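Local coordinates for protein enoyl-CoA hydratase (Geobacillus kaustophilus, PDB 2PPY) that probably catalyses the reversible hydration of 2-enoyl-CoA thioesters, a step of fatty acid beta-oxidation, at residues Q9-F14 / I22-N27; E35-F40 / E92-I97; I57-V62 / I105-G110. All coordinates share one frame; numbering follows the deposited sequence.

Interaction 1 (Q9-F14 / I22-N27); sequences QYLTVF and IHLHIN
Strands 11-16 and 19-24 form a beta hairpin at the antiparallel side of the crotonase sheet, and this contact pairs its two arms. Thr12 and His23 are the hydrogen-bonded pair. Thr12 N donates to His23 O at 2.9 Å, in the carbonyl plane, and His23 N returns the bond to Thr12 O at 2.8 Å, nearly along the C=O axis. Leu11 with Leu24 and Val13 with Ile22 are the non-hydrogen-bonded pairs beside it. Beyond the strands, His25 N still reaches Tyr10 O at 3.0 Å, but it lies above the carbonyl plane.

The His23 side chain leaves the sheet on the Thr12 side. Its CB lies 3.8 Å from Thr12 O. CG sits anti to the carbonyl carbon (chi1 -72°), which turns one face of the imidazole to the edge of Phe14. CG and CD2 meet that edge, with His23 CD2 only 3.3 Å from Phe14 CD2. The two rings stand nearly perpendicular, at 85°, in an offset edge-to-face pair. At the tip, both nitrogens are gripped: NE2 bonds Glu21 OE1 and ND1 bonds Asp61 OD1. These two bonds fix the rotation of the imidazole, and the acidic partners would probably favour its protonated form. Thr12 CG2 lies over one face of the Phe14 ring.

The other side of the sheet is apolar. Leu11 and Ile22 run side by side, and Leu24 packs against Phe36 of helix 34-48. Near the open end, Tyr10 turns its ring edge to Ile26, CD1 to CG2 at 3.5 Å. Leu11 CD1 lies 3.3 Å from Ile22 CG2, closer than usual van der Waals contact.

Interaction 2 (E35-F40 / E92-I97); sequences EFYKEF and ETLDKI
Glu35 lies on helix 34-48, whose segment axis runs 10.4 Å from that of segment 92-97 on helix 80-99, at 26° between their directions. Glu35 does not face that helix; its OE1 makes a long, weak salt bridge to Lys38 NZ, 3.4 Å away, one turn on. Phe36 follows, and its CE2 lies over one face of the Tyr37 ring.

Tyr37 and Phe40 carry this side of the contact. The Tyr37 ring presents its edge to the second helix, and Thr93 CG2 and Leu94 CD2 both lie in the ring plane. Tyr37 CD1 meets Thr93 CG2 at 3.7 Å. Further out, Tyr37 OH touches Leu94 CD2 at 3.4 Å; the two side chains run at about a right angle, the leucine methyl at the ring edge.

Phe40 closes the patch. CG is anti to the backbone N (chi1 -168°), and Phe40 CD2 reaches Thr93 CG2 at 3.9 Å. The same methyl thus touches both rings. Ile97 CD1 touches the Phe40 edge more loosely. The Thr93 hydroxyl is bonded to Phe89 O of its own helix.

Met119 of helix 115-121 packs on Phe36, Tyr37 and Leu94. Phe36 also packs on Ile26 and on Leu24 of strand 19-24. Glu92 forms salt bridges with Arg48 and Arg99 of a second subunit, which places helix 80-99 at a subunit interface.

Interaction 3 (I57-V62 / I105-G110); sequences IVMSDV and IACLEG
Two backbone hydrogen bonds hold the strands 57-60 and 105-108 in parallel register. Val58 uses both of its peptide groups. Its N donates to Ile105 O at 2.8 Å, and its O accepts from Cys107 N at 2.7 Å. Both donors sit nearly along the C=O axis, and the N-H directions are close to straight. Ile57 pairs with Ile105, and Val58 with Ala106. A CA-H...O contact from Ile57 to Ile105 O adds to the first bond. At the strand end, Ser60 OG accepts from Val62 N, which makes an ST turn. The same oxygen is also hydrogen-bonded to Phe65 O.

Past Cys107 the strands splay, and one water takes over. It accepts from Ser60 N at 3.0 Å. It donates to Cys107 O and to Glu109 OE1, each at 2.7 Å. The water thus continues the ladder where direct bonding stops.

The apolar contacts lie on the face that carries Ile57, Met59, Ile105 and Cys107. The CB of Cys107 sits between two neighbours on the other strand: Ile57 CG2 at 3.8 Å and the CB of Met59, a selenomethionine, at 3.9 Å. Helix 193-205 packs on this face, with Thr197 against Cys107 and Arg198 against Met59.

Among the charged groups, Arg194 pairs with both Asp61 and Glu109. Asp61 OD1 and Glu109 OE1 are 6.8 Å apart, and the arginine probably offsets their like charges.

The pair is the core of a beta-alpha-beta crossover: strand 55-60, helix 80-99, strand 103-108. This is the crotonase fold. In its relatives, the loops after these two strands supply the peptide N-H groups of the oxyanion hole.

Overall arrangement
From the N terminus, interaction 1 comes first. It closes the short hairpin 11-24 before any other contact opens. Helix 34-48 then opens interaction 2, and strand 55-60 opens interaction 3. Helix 80-99 closes the first of these, and strand 103-108 closes the second. The two long-range contacts therefore cross. Interactions 1 and 3 share one mixed sheet, where strand 19-24 lies beside strand 55-60 and Ile22 N bonds Ile57 O. Interaction 2 joins the helices that follow and precede those strands. It meets interaction 1 through Tyr10 N and Glu39 OE1, but does not touch interaction 3. Together they tie hairpin, parallel strands and helix layer into one core.

Interaction 1 (Q9-F14 / I22-N27)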
loop_
_atom_site.group_PDB
_atom_site.type_symbol
_atom_site.label_atom_id
_atom_site.label_comp_id
_atom_site.label_asym_id
_atom_site.label_seq_id
_atom_site.Cartn_x
_atom_site.Cartn_y
_atom_site.Cartn_z
ATOM N N GLN A 9 36.906 -0.307 -18.228
ATOM C CA GLN A 9 37.814 0.564 -17.487
ATOM C C GLN A 9 37.403 0.836 -16.046
ATOM O O GLN A 9 38.256 1.074 -15.192
ATOM C CB GLN A 9 38.006 1.894 -18.221
ATOM C CG GLN A 9 36.730 2.544 -18.719
ATOM C CD GLN A 9 36.971 3.956 -19.224
ATOM O OE1 GLN A 9 38.078 4.295 -19.644
ATOM N NE2 GLN A 9 35.932 4.783 -19.194
ATOM N N TYR A 10 36.103 0.794 -15.771
ATOM C CA TYR A 10 35.605 1.055 -14.424
ATOM C C TYR A 10 35.395 -0.221 -13.621
ATOM O O TYR A 10 35.453 -0.208 -12.390
ATOM C CB TYR A 10 34.281 1.813 -14.488
ATOM C CG TYR A 10 34.379 3.214 -15.037
ATOM C CD1 TYR A 10 34.763 4.277 -14.224
ATOM C CD2 TYR A 10 34.059 3.484 -16.364
ATOM C CE1 TYR A 10 34.822 5.578 -14.719
ATOM C CE2 TYR A 10 34.115 4.779 -16.867
ATOM C CZ TYR A 10 34.494 5.820 -16.042
ATOM O OH TYR A 10 34.537 7.102 -16.538
ATOM N N LEU A 11 35.148 -1.324 -14.315
ATOM C CA LEU A 11 34.901 -2.582 -13.632
ATOM C C LEU A 11 35.190 -3.778 -14.523
ATOM O O LEU A 11 35.275 -3.649 -15.744
ATOM C CB LEU A 11 33.441 -2.612 -13.151
ATOM C CG LEU A 11 32.355 -3.544 -13.721
ATOM C CD1 LEU A 11 31.003 -3.025 -13.244
ATOM C CD2 LEU A 11 32.356 -3.580 -15.236
ATOM N N THR A 12 35.327 -4.945 -13.899
ATOM C CA THR A 12 35.581 -6.189 -14.613
ATOM C C THR A 12 34.635 -7.273 -14.105
ATOM O O THR A 12 34.394 -7.390 -12.902
ATOM C CB THR A 12 37.038 -6.660 -14.412
ATOM O OG1 THR A 12 37.932 -5.708 -14.995
ATOM C CG2 THR A 12 37.261 -8.016 -15.062
ATOM N N VAL A 13 34.093 -8.062 -15.027
ATOM C CA VAL A 13 33.183 -9.139 -14.666
ATOM C C VAL A 13 33.846 -10.489 -14.921
ATOM O O VAL A 13 34.351 -10.743 -16.012
ATOM C CB VAL A 13 31.867 -9.075 -15.486
ATOM C CG1 VAL A 13 30.951 -10.227 -15.093
ATOM C CG2 VAL A 13 31.167 -7.748 -15.255
ATOM N N PHE A 14 33.844 -11.342 -13.902
ATOM C CA PHE A 14 34.420 -12.680 -13.996
ATOM C C PHE A 14 33.285 -13.684 -13.824
ATOM O O PHE A 14 32.482 -13.559 -12.900
ATOM C CB PHE A 14 35.453 -12.904 -12.886
ATOM C CG PHE A 14 36.663 -12.021 -12.985
ATOM C CD1 PHE A 14 37.596 -12.205 -13.999
ATOM C CD2 PHE A 14 36.875 -11.006 -12.058
ATOM C CE1 PHE A 14 38.729 -11.391 -14.089
ATOM C CE2 PHE A 14 38.003 -10.186 -12.136
ATOM C CZ PHE A 14 38.931 -10.380 -13.155
ATOM N N ILE A 22 31.719 -8.974 -9.896
ATOM C CA ILE A 22 31.862 -7.669 -10.511
ATOM C C ILE A 22 32.892 -6.922 -9.674
ATOM O O ILE A 22 32.600 -6.490 -8.555
ATOM C CB ILE A 22 30.529 -6.893 -10.503
ATOM C CG1 ILE A 22 29.433 -7.724 -11.183
ATOM C CG2 ILE A 22 30.706 -5.565 -11.224
ATOM C CD1 ILE A 22 28.053 -7.066 -11.185
ATOM N N HIS A 23 34.105 -6.802 -10.205
ATOM C CA HIS A 23 35.166 -6.106 -9.493
ATOM C C HIS A 23 35.177 -4.639 -9.872
ATOM O O HIS A 23 35.170 -4.296 -11.051
ATOM C CB HIS A 23 36.525 -6.732 -9.805
ATOM C CG HIS A 23 36.726 -8.078 -9.184
ATOM N ND1 HIS A 23 37.661 -8.312 -8.197
ATOM C CD2 HIS A 23 36.107 -9.263 -9.403
ATOM C CE1 HIS A 23 37.611 -9.582 -7.838
ATOM N NE2 HIS A 23 36.677 -10.181 -8.555
ATOM N N LEU A 24 35.191 -3.778 -8.863
ATOM C CA LEU A 24 35.203 -2.345 -9.087
ATOM C C LEU A 24 36.630 -1.797 -8.993
ATOM O O LEU A 24 37.331 -2.034 -8.011
ATOM C CB LEU A 24 34.318 -1.651 -8.048
ATOM C CG LEU A 24 32.897 -2.206 -7.868
ATOM C CD1 LEU A 24 32.170 -1.411 -6.789
ATOM C CD2 LEU A 24 32.136 -2.133 -9.178
ATOM N N HIS A 25 37.054 -1.078 -10.026
ATOM C CA HIS A 25 38.381 -0.471 -10.062
ATOM C C HIS A 25 38.277 0.864 -10.791
ATOM O O HIS A 25 38.713 1.000 -11.928
ATOM C CB HIS A 25 39.397 -1.390 -10.770
ATOM C CG HIS A 25 38.928 -1.915 -12.094
ATOM N ND1 HIS A 25 38.569 -3.231 -12.282
ATOM C CD2 HIS A 25 38.774 -1.307 -13.295
ATOM C CE1 HIS A 25 38.215 -3.413 -13.543
ATOM N NE2 HIS A 25 38.330 -2.260 -14.178
ATOM N N ILE A 26 37.701 1.855 -10.121
ATOM C CA ILE A 26 37.500 3.168 -10.709
ATOM C C ILE A 26 38.609 4.162 -10.384
ATOM O O ILE A 26 39.098 4.879 -11.257
ATOM C CB ILE A 26 36.171 3.770 -10.235
ATOM C CG1 ILE A 26 35.051 2.741 -10.396
ATOM C CG2 ILE A 26 35.852 5.025 -11.026
ATOM C CD1 ILE A 26 33.806 3.068 -9.590
ATOM N N ASN A 27 38.987 4.217 -9.114
ATOM C CA ASN A 27 40.025 5.133 -8.664
ATOM C C ASN A 27 40.340 4.894 -7.195
ATOM O O ASN A 27 39.844 3.947 -6.588
ATOM C CB ASN A 27 39.598 6.599 -8.891
ATOM C CG ASN A 27 38.243 6.924 -8.288
ATOM O OD1 ASN A 27 37.910 6.458 -7.201
ATOM N ND2 ASN A 27 37.462 7.753 -8.985
#

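Interaction 2 (E35-F40 / E92-I97)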
loop_
_atom_site.group_PDB
_atom_site.type_symbol
_atom_site.label_atom_id
_atom_site.label_comp_id
_atom_site.label_asym_id
_atom_site.label_seq_id
_atom_site.Cartn_x
_atom_site.Cartn_y
_atom_site.Cartn_z
ATOM N N GLU A 35 29.250 7.262 -16.343
ATOM C CA GLU A 35 29.804 6.179 -17.139
ATOM C C GLU A 35 29.959 4.892 -16.323
ATOM O O GLU A 35 29.757 3.794 -16.845
ATOM C CB GLU A 35 31.152 6.604 -17.729
ATOM C CG GLU A 35 31.675 5.688 -18.818
ATOM C CD GLU A 35 30.704 5.533 -19.976
ATOM O OE1 GLU A 35 30.256 6.565 -20.527
ATOM O OE2 GLU A 35 30.393 4.377 -20.335
ATOM N N PHE A 36 30.318 5.016 -15.048
ATOM C CA PHE A 36 30.462 3.826 -14.218
ATOM C C PHE A 36 29.141 3.079 -14.145
ATOM O O PHE A 36 29.087 1.870 -14.369
ATOM C CB PHE A 36 30.881 4.169 -12.789
ATOM C CG PHE A 36 30.624 3.045 -11.816
ATOM C CD1 PHE A 36 31.344 1.856 -11.902
ATOM C CD2 PHE A 36 29.619 3.150 -10.857
ATOM C CE1 PHE A 36 31.057 0.778 -11.055
ATOM C CE2 PHE A 36 29.323 2.077 -10.005
ATOM C CZ PHE A 36 30.047 0.892 -10.104
ATOM N N TYR A 37 28.076 3.806 -13.813
ATOM C CA TYR A 37 26.759 3.195 -13.700
ATOM C C TYR A 37 26.250 2.640 -15.016
ATOM O O TYR A 37 25.490 1.672 -15.030
ATOM C CB TYR A 37 25.763 4.187 -13.099
ATOM C CG TYR A 37 25.508 3.906 -11.632
ATOM C CD1 TYR A 37 24.754 2.798 -11.241
ATOM C CD2 TYR A 37 26.070 4.706 -10.635
ATOM C CE1 TYR A 37 24.564 2.491 -9.893
ATOM C CE2 TYR A 37 25.887 4.406 -9.282
ATOM C CZ TYR A 37 25.132 3.297 -8.920
ATOM O OH TYR A 37 24.935 2.998 -7.590
ATOM N N LYS A 38 26.675 3.239 -16.125
ATOM C CA LYS A 38 26.261 2.742 -17.429
ATOM C C LYS A 38 26.894 1.365 -17.621
ATOM O O LYS A 38 26.278 0.467 -18.190
ATOM C CB LYS A 38 26.693 3.716 -18.531
ATOM C CG LYS A 38 25.935 5.037 -18.472
ATOM C CD LYS A 38 26.545 6.118 -19.349
ATOM C CE LYS A 38 26.476 5.771 -20.820
ATOM N NZ LYS A 38 27.033 6.880 -21.644
ATOM N N GLU A 39 28.114 1.195 -17.114
ATOM C CA GLU A 39 28.801 -0.088 -17.218
ATOM C C GLU A 39 28.218 -1.093 -16.225
ATOM O O GLU A 39 28.043 -2.266 -16.551
ATOM C CB GLU A 39 30.302 0.069 -16.956
ATOM C CG GLU A 39 31.025 1.015 -17.912
ATOM C CD GLU A 39 32.529 0.792 -17.921
ATOM O OE1 GLU A 39 33.121 0.666 -16.830
ATOM O OE2 GLU A 39 33.124 0.744 -19.019
ATOM N N PHE A 40 27.921 -0.631 -15.012
ATOM C CA PHE A 40 27.352 -1.503 -13.987
ATOM C C PHE A 40 25.988 -2.011 -14.462
ATOM O O PHE A 40 25.643 -3.181 -14.263
ATOM C CB PHE A 40 27.195 -0.746 -12.661
ATOM C CG PHE A 40 26.881 -1.637 -11.487
ATOM C CD1 PHE A 40 27.774 -2.626 -11.093
ATOM C CD2 PHE A 40 25.695 -1.489 -10.779
ATOM C CE1 PHE A 40 27.494 -3.452 -10.004
ATOM C CE2 PHE A 40 25.404 -2.311 -9.688
ATOM C CZ PHE A 40 26.306 -3.296 -9.303
ATOM N N GLU A 92 17.451 3.599 -10.915
ATOM C CA GLU A 92 16.825 2.566 -11.729
ATOM C C GLU A 92 17.785 1.396 -11.916
ATOM O O GLU A 92 17.367 0.238 -11.981
ATOM C CB GLU A 92 16.408 3.140 -13.088
ATOM C CG GLU A 92 15.385 4.269 -12.969
ATOM C CD GLU A 92 14.900 4.785 -14.312
ATOM O OE1 GLU A 92 15.718 4.852 -15.250
ATOM O OE2 GLU A 92 13.703 5.140 -14.421
ATOM N N THR A 93 19.079 1.696 -11.995
ATOM C CA THR A 93 20.069 0.638 -12.156
ATOM C C THR A 93 20.071 -0.215 -10.890
ATOM O O THR A 93 19.969 -1.439 -10.955
ATOM C CB THR A 93 21.477 1.213 -12.386
ATOM O OG1 THR A 93 21.493 1.949 -13.618
ATOM C CG2 THR A 93 22.514 0.085 -12.454
ATOM N N LEU A 94 20.171 0.436 -9.736
ATOM C CA LEU A 94 20.169 -0.293 -8.477
ATOM C C LEU A 94 18.855 -1.062 -8.308
ATOM O O LEU A 94 18.851 -2.176 -7.790
ATOM C CB LEU A 94 20.382 0.664 -7.298
ATOM C CG LEU A 94 21.753 1.355 -7.213
ATOM C CD1 LEU A 94 21.879 2.040 -5.852
ATOM C CD2 LEU A 94 22.890 0.332 -7.391
ATOM N N ASP A 95 17.748 -0.480 -8.762
ATOM C CA ASP A 95 16.447 -1.139 -8.643
ATOM C C ASP A 95 16.397 -2.490 -9.361
ATOM O O ASP A 95 15.663 -3.392 -8.947
ATOM C CB ASP A 95 15.321 -0.254 -9.207
ATOM C CG ASP A 95 15.165 1.063 -8.463
ATOM O OD1 ASP A 95 15.495 1.127 -7.261
ATOM O OD2 ASP A 95 14.687 2.036 -9.088
ATOM N N LYS A 96 17.163 -2.623 -10.441
ATOM C CA LYS A 96 17.180 -3.855 -11.229
ATOM C C LYS A 96 17.648 -5.110 -10.482
ATOM O O LYS A 96 17.262 -6.224 -10.829
ATOM C CB LYS A 96 18.026 -3.639 -12.489
ATOM C CG LYS A 96 17.435 -2.558 -13.395
ATOM C CD LYS A 96 18.320 -2.183 -14.580
ATOM C CE LYS A 96 18.351 -3.268 -15.647
ATOM N NZ LYS A 96 18.816 -2.712 -16.954
ATOM N N ILE A 97 18.467 -4.929 -9.451
ATOM C CA ILE A 97 18.983 -6.055 -8.678
ATOM C C ILE A 97 17.887 -6.876 -7.988
ATOM O O ILE A 97 17.887 -8.106 -8.058
ATOM C CB ILE A 97 20.007 -5.563 -7.616
ATOM C CG1 ILE A 97 21.210 -4.932 -8.322
ATOM C CG2 ILE A 97 20.470 -6.728 -6.747
ATOM C CD1 ILE A 97 22.222 -4.312 -7.390
#

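Interaction 3 (I57-V62 / I105-G110)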
loop_
_atom_site.group_PDB
_atom_site.type_symbol
_atom_site.label_atom_id
_atom_site.label_comp_id
_atom_site.label_asym_id
_atom_site.label_seq_id
_atom_site.Cartn_x
_atom_site.Cartn_y
_atom_site.Cartn_z
ATOM N N ILE A 57 28.635 -11.605 -6.940
ATOM C CA ILE A 57 29.350 -10.996 -5.831
ATOM C C ILE A 57 29.933 -9.676 -6.316
ATOM O O ILE A 57 30.642 -9.629 -7.318
ATOM C CB ILE A 57 30.531 -11.858 -5.339
ATOM C CG1 ILE A 57 30.049 -13.237 -4.901
ATOM C CG2 ILE A 57 31.206 -11.160 -4.163
ATOM C CD1 ILE A 57 31.193 -14.186 -4.534
ATOM N N VAL A 58 29.630 -8.599 -5.612
ATOM C CA VAL A 58 30.179 -7.316 -5.997
ATOM C C VAL A 58 31.295 -7.007 -5.009
ATOM O O VAL A 58 31.069 -6.968 -3.803
ATOM C CB VAL A 58 29.104 -6.214 -5.951
ATOM C CG1 VAL A 58 29.702 -4.881 -6.391
ATOM C CG2 VAL A 58 27.932 -6.602 -6.848
HETATM N N MSE A 59 32.510 -6.835 -5.523
HETATM C CA MSE A 59 33.650 -6.521 -4.673
HETATM C C MSE A 59 34.518 -5.424 -5.269
HETATM O O MSE A 59 34.327 -5.022 -6.415
HETATM C CB MSE A 59 34.485 -7.777 -4.378
HETATM C CG MSE A 59 34.604 -8.782 -5.509
HETATM SE SE MSE A 59 35.780 -10.271 -5.036
HETATM C CE MSE A 59 34.519 -11.489 -4.240
ATOM N N SER A 60 35.462 -4.934 -4.476
ATOM C CA SER A 60 36.350 -3.859 -4.899
ATOM C C SER A 60 37.808 -4.290 -4.924
ATOM O O SER A 60 38.254 -5.042 -4.054
ATOM C CB SER A 60 36.192 -2.663 -3.952
ATOM O OG SER A 60 37.140 -1.646 -4.226
ATOM N N ASP A 61 38.547 -3.812 -5.921
ATOM C CA ASP A 61 39.964 -4.138 -6.038
ATOM C C ASP A 61 40.798 -2.996 -5.478
ATOM O O ASP A 61 42.024 -3.018 -5.558
ATOM C CB ASP A 61 40.363 -4.376 -7.498
ATOM C CG ASP A 61 39.675 -5.580 -8.107
ATOM O OD1 ASP A 61 39.481 -6.590 -7.394
ATOM O OD2 ASP A 61 39.342 -5.520 -9.309
ATOM N N VAL A 62 40.128 -1.991 -4.923
ATOM C CA VAL A 62 40.815 -0.843 -4.345
ATOM C C VAL A 62 41.083 -1.105 -2.861
ATOM O O VAL A 62 40.176 -1.431 -2.094
ATOM C CB VAL A 62 39.986 0.447 -4.515
ATOM C CG1 VAL A 62 40.722 1.632 -3.905
ATOM C CG2 VAL A 62 39.730 0.698 -5.998
ATOM N N ILE A 105 25.350 -10.261 -3.737
ATOM C CA ILE A 105 26.035 -10.128 -2.458
ATOM C C ILE A 105 27.101 -9.042 -2.554
ATOM O O ILE A 105 27.929 -9.057 -3.464
ATOM C CB ILE A 105 26.742 -11.443 -2.052
ATOM C CG1 ILE A 105 25.752 -12.606 -2.092
ATOM C CG2 ILE A 105 27.339 -11.312 -0.644
ATOM C CD1 ILE A 105 26.403 -13.949 -1.828
ATOM N N ALA A 106 27.074 -8.105 -1.617
ATOM C CA ALA A 106 28.059 -7.035 -1.585
ATOM C C ALA A 106 29.197 -7.484 -0.677
ATOM O O ALA A 106 28.992 -7.701 0.516
ATOM C CB ALA A 106 27.437 -5.767 -1.041
ATOM N N CYS A 107 30.390 -7.640 -1.243
ATOM C CA CYS A 107 31.548 -8.056 -0.460
ATOM C C CYS A 107 32.275 -6.792 -0.022
ATOM O O CYS A 107 33.052 -6.220 -0.784
ATOM C CB CYS A 107 32.479 -8.932 -1.301
ATOM S SG CYS A 107 33.850 -9.660 -0.357
ATOM N N LEU A 108 32.027 -6.363 1.211
ATOM C CA LEU A 108 32.630 -5.141 1.721
ATOM C C LEU A 108 33.956 -5.362 2.452
ATOM O O LEU A 108 33.993 -5.914 3.555
ATOM C CB LEU A 108 31.623 -4.435 2.634
ATOM C CG LEU A 108 30.232 -4.253 2.006
ATOM C CD1 LEU A 108 29.282 -3.639 3.034
ATOM C CD2 LEU A 108 30.323 -3.365 0.760
ATOM N N GLU A 109 35.045 -4.922 1.826
ATOM C CA GLU A 109 36.376 -5.071 2.404
ATOM C C GLU A 109 37.005 -3.737 2.776
ATOM O O GLU A 109 38.081 -3.697 3.370
ATOM C CB GLU A 109 37.293 -5.814 1.431
ATOM C CG GLU A 109 36.972 -7.288 1.283
ATOM C CD GLU A 109 37.803 -7.953 0.207
ATOM O OE1 GLU A 109 37.554 -7.685 -0.988
ATOM O OE2 GLU A 109 38.712 -8.738 0.553
ATOM N N GLY A 110 36.334 -2.644 2.427
ATOM C CA GLY A 110 36.854 -1.326 2.746
ATOM C C GLY A 110 35.739 -0.350 3.065
ATOM O O GLY A 110 34.590 -0.748 3.233
HETATM O O HOH W 1 35.583 -5.992 -1.720
#